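Local coordinates for protein proline dehydrogenase (PDB 3HAZ) that probably oxidizes proline to glutamate in two steps, pairing an FAD-dependent proline dehydrogenase with an NAD-dependent aldehyde dehydrogenase in one chain, at residues Gln268-His273 against Lys304-Phe309. Residues are numbered along the deposited sequence; the frame is centred on the assembly and turned at random.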
ATOM      1  N   GLN A 268     -60.777  -3.927 -30.584  1.00 22.10           N
ATOM      2  CA  GLN A 268     -62.207  -3.912 -30.863  1.00 26.61           C
ATOM      3  C   GLN A 268     -62.927  -5.009 -30.076  1.00 30.56           C
ATOM      4  O   GLN A 268     -64.018  -4.800 -29.554  1.00 28.00           O
ATOM      5  CB  GLN A 268     -62.461  -4.080 -32.359  1.00 22.71           C
ATOM      6  CG  GLN A 268     -61.895  -2.952 -33.239  1.00 25.45           C
ATOM      7  CD  GLN A 268     -62.109  -3.217 -34.724  1.00 32.99           C
ATOM      8  OE1 GLN A 268     -62.342  -4.360 -35.132  1.00 31.46           O
ATOM      9  NE2 GLN A 268     -62.041  -2.164 -35.538  1.00 27.31           N
ATOM     10  N   ARG A 269     -62.302  -6.175 -29.987  1.00 29.54           N
ATOM     11  CA  ARG A 269     -62.883  -7.289 -29.256  1.00 30.48           C
ATOM     12  C   ARG A 269     -62.944  -6.977 -27.768  1.00 32.47           C
ATOM     13  O   ARG A 269     -63.893  -7.364 -27.087  1.00 23.59           O
ATOM     14  CB  ARG A 269     -62.075  -8.559 -29.498  1.00 31.66           C
ATOM     15  CG  ARG A 269     -62.311  -9.185 -30.868  1.00 34.54           C
ATOM     16  CD  ARG A 269     -61.150 -10.086 -31.251  1.00 34.06           C
ATOM     17  NE  ARG A 269     -61.362 -10.739 -32.534  1.00 31.04           N
ATOM     18  CZ  ARG A 269     -62.000 -11.893 -32.683  1.00 37.53           C
ATOM     19  NH1 ARG A 269     -62.500 -12.520 -31.625  1.00 38.48           N
ATOM     20  NH2 ARG A 269     -62.144 -12.416 -33.891  1.00 41.75           N
ATOM     21  N   ALA A 270     -61.916  -6.289 -27.271  1.00 22.27           N
ATOM     22  CA  ALA A 270     -61.868  -5.867 -25.877  1.00 26.33           C
ATOM     23  C   ALA A 270     -62.911  -4.777 -25.625  1.00 27.14           C
ATOM     24  O   ALA A 270     -63.609  -4.789 -24.614  1.00 23.53           O
ATOM     25  CB  ALA A 270     -60.469  -5.359 -25.532  1.00 22.17           C
ATOM     26  N   LYS A 271     -63.006  -3.835 -26.556  1.00 26.61           N
ATOM     27  CA  LYS A 271     -63.985  -2.762 -26.462  1.00 31.58           C
ATOM     28  C   LYS A 271     -65.402  -3.322 -26.337  1.00 32.02           C
ATOM     29  O   LYS A 271     -66.195  -2.842 -25.530  1.00 25.81           O
ATOM     30  CB  LYS A 271     -63.888  -1.834 -27.679  1.00 27.16           C
ATOM     31  CG  LYS A 271     -65.065  -0.869 -27.809  1.00 31.55           C
ATOM     32  CD  LYS A 271     -64.801   0.177 -28.883  1.00 35.27           C
ATOM     33  CE  LYS A 271     -65.963   1.147 -29.028  1.00 37.98           C
ATOM     34  NZ  LYS A 271     -67.077   0.580 -29.834  1.00 28.79           N
ATOM     35  N   ALA A 272     -65.708  -4.342 -27.135  1.00 31.10           N
ATOM     36  CA  ALA A 272     -67.038  -4.944 -27.127  1.00 36.56           C
ATOM     37  C   ALA A 272     -67.420  -5.511 -25.754  1.00 34.35           C
ATOM     38  O   ALA A 272     -68.597  -5.638 -25.449  1.00 31.33           O
ATOM     39  CB  ALA A 272     -67.153  -6.014 -28.206  1.00 36.52           C
ATOM     40  N   HIS A 273     -66.431  -5.853 -24.932  1.00 29.95           N
ATOM     41  CA  HIS A 273     -66.713  -6.272 -23.559  1.00 25.10           C
ATOM     42  C   HIS A 273     -66.382  -5.159 -22.579  1.00 25.77           C
ATOM     43  O   HIS A 273     -66.406  -5.367 -21.362  1.00 23.44           O
ATOM     44  CB  HIS A 273     -65.938  -7.539 -23.184  1.00 25.19           C
ATOM     45  CG  HIS A 273     -66.437  -8.773 -23.864  1.00 32.71           C
ATOM     46  ND1 HIS A 273     -67.751  -9.181 -23.792  1.00 22.12           N
ATOM     47  CD2 HIS A 273     -65.796  -9.689 -24.628  1.00 32.50           C
ATOM     48  CE1 HIS A 273     -67.900 -10.297 -24.486  1.00 33.33           C
ATOM     49  NE2 HIS A 273     -66.730 -10.624 -25.006  1.00 36.12           N
ATOM     50  N   LYS A 304     -63.626   4.774 -30.733  1.00 30.40           N
ATOM     51  CA  LYS A 304     -64.356   5.846 -30.062  1.00 30.49           C
ATOM     52  C   LYS A 304     -65.347   5.281 -29.046  1.00 30.89           C
ATOM     53  O   LYS A 304     -65.853   4.165 -29.206  1.00 27.64           O
ATOM     54  CB  LYS A 304     -65.122   6.691 -31.085  1.00 33.28           C
ATOM     55  CG  LYS A 304     -64.253   7.559 -31.979  1.00 32.62           C
ATOM     56  CD  LYS A 304     -65.098   8.178 -33.101  1.00 36.37           C
ATOM     57  CE  LYS A 304     -64.313   9.219 -33.889  1.00 34.71           C
ATOM     58  NZ  LYS A 304     -63.882  10.360 -33.027  1.00 32.48           N
ATOM     59  N   GLY A 305     -65.627   6.059 -28.006  1.00 33.58           N
ATOM     60  CA  GLY A 305     -66.644   5.700 -27.033  1.00 34.99           C
ATOM     61  C   GLY A 305     -66.246   4.546 -26.132  1.00 39.74           C
ATOM     62  O   GLY A 305     -67.097   3.790 -25.671  1.00 38.19           O
ATOM     63  N   TRP A 306     -64.946   4.410 -25.882  1.00 32.95           N
ATOM     64  CA  TRP A 306     -64.433   3.343 -25.027  1.00 23.61           C
ATOM     65  C   TRP A 306     -63.210   3.848 -24.281  1.00 29.75           C
ATOM     66  O   TRP A 306     -62.299   4.420 -24.887  1.00 29.90           O
ATOM     67  CB  TRP A 306     -64.104   2.108 -25.868  1.00 24.28           C
ATOM     68  CG  TRP A 306     -63.272   1.057 -25.176  1.00 29.84           C
ATOM     69  CD1 TRP A 306     -63.559   0.416 -24.004  1.00 26.39           C
ATOM     70  CD2 TRP A 306     -62.032   0.503 -25.641  1.00 24.87           C
ATOM     71  NE1 TRP A 306     -62.570  -0.494 -23.707  1.00 27.09           N
ATOM     72  CE2 TRP A 306     -61.624  -0.461 -24.697  1.00 29.27           C
ATOM     73  CE3 TRP A 306     -61.228   0.734 -26.760  1.00 21.63           C
ATOM     74  CZ2 TRP A 306     -60.443  -1.191 -24.838  1.00 24.88           C
ATOM     75  CZ3 TRP A 306     -60.058   0.002 -26.902  1.00 21.55           C
ATOM     76  CH2 TRP A 306     -59.678  -0.947 -25.945  1.00 24.87           C
ATOM     77  N   ASP A 307     -63.199   3.649 -22.965  1.00 27.49           N
ATOM     78  CA  ASP A 307     -62.183   4.247 -22.100  1.00 24.69           C
ATOM     79  C   ASP A 307     -61.127   3.250 -21.595  1.00 26.50           C
ATOM     80  O   ASP A 307     -60.354   3.562 -20.681  1.00 25.86           O
ATOM     81  CB  ASP A 307     -62.848   4.929 -20.891  1.00 24.56           C
ATOM     82  CG  ASP A 307     -63.838   6.023 -21.290  1.00 34.53           C
ATOM     83  OD1 ASP A 307     -63.762   6.528 -22.430  1.00 33.85           O
ATOM     84  OD2 ASP A 307     -64.692   6.381 -20.449  1.00 38.98           O
ATOM     85  N   GLY A 308     -61.080   2.060 -22.184  1.00 29.77           N
ATOM     86  CA  GLY A 308     -60.213   1.007 -21.671  1.00 25.35           C
ATOM     87  C   GLY A 308     -58.855   0.839 -22.336  1.00 29.69           C
ATOM     88  O   GLY A 308     -57.996   0.114 -21.823  1.00 25.33           O
ATOM     89  N   PHE A 309     -58.652   1.493 -23.477  1.00 23.99           N
ATOM     90  CA  PHE A 309     -57.390   1.359 -24.201  1.00 24.18           C
ATOM     91  C   PHE A 309     -56.262   2.046 -23.454  1.00 25.09           C
ATOM     92  O   PHE A 309     -56.465   3.083 -22.824  1.00 24.76           O
ATOM     93  CB  PHE A 309     -57.490   1.928 -25.616  1.00 24.60           C
ATOM     94  CG  PHE A 309     -56.261   1.687 -26.453  1.00 23.74           C
ATOM     95  CD1 PHE A 309     -56.141   0.540 -27.223  1.00 29.03           C
ATOM     96  CD2 PHE A 309     -55.224   2.607 -26.467  1.00 30.33           C
ATOM     97  CE1 PHE A 309     -55.012   0.313 -27.990  1.00 34.33           C
ATOM     98  CE2 PHE A 309     -54.087   2.381 -27.230  1.00 30.81           C
ATOM     99  CZ  PHE A 309     -53.984   1.235 -27.994  1.00 32.42           C
TER
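Among the side chains that meet here, the polar atom best held is Trp306 NE1, gripped by a single hydrogen bond to the backbone O of Leu275, just past the helix that carries Lys271. CG anti to the backbone N (chi1 166°) lays the indole with one face against Lys271. Over that face, Lys271 CA sits 3.7 Å from the centroid of the five-membered ring and 9° off its normal, a CH-pi contact made almost straight down. Lys271 CB covers the same face toward the rim, 3.6 Å from Trp306 CD2. Over the opposite face lie the following Gly308 N and Phe309 N, displaced toward the rim. An alanine in place of Trp306 would probably loosen the loop against the helix, losing the CH-pi contact and the tie to Leu275. The contact belongs to the proline dehydrogenase TIM barrel, where helix 252-272 packs against the loop leading into strand 309-314, which pairs in parallel with strand 276-279. Lys271, extended until it bends at chi4 (-80°), crosses the tryptophan obliquely; its carbon CE approaches Lys304 O tightly at 3.0 Å, while NZ stays 3.8 Å from Lys304 O. Ala270 CB adds an oblique apolar touch, 4.2 Å from Trp306 CZ2.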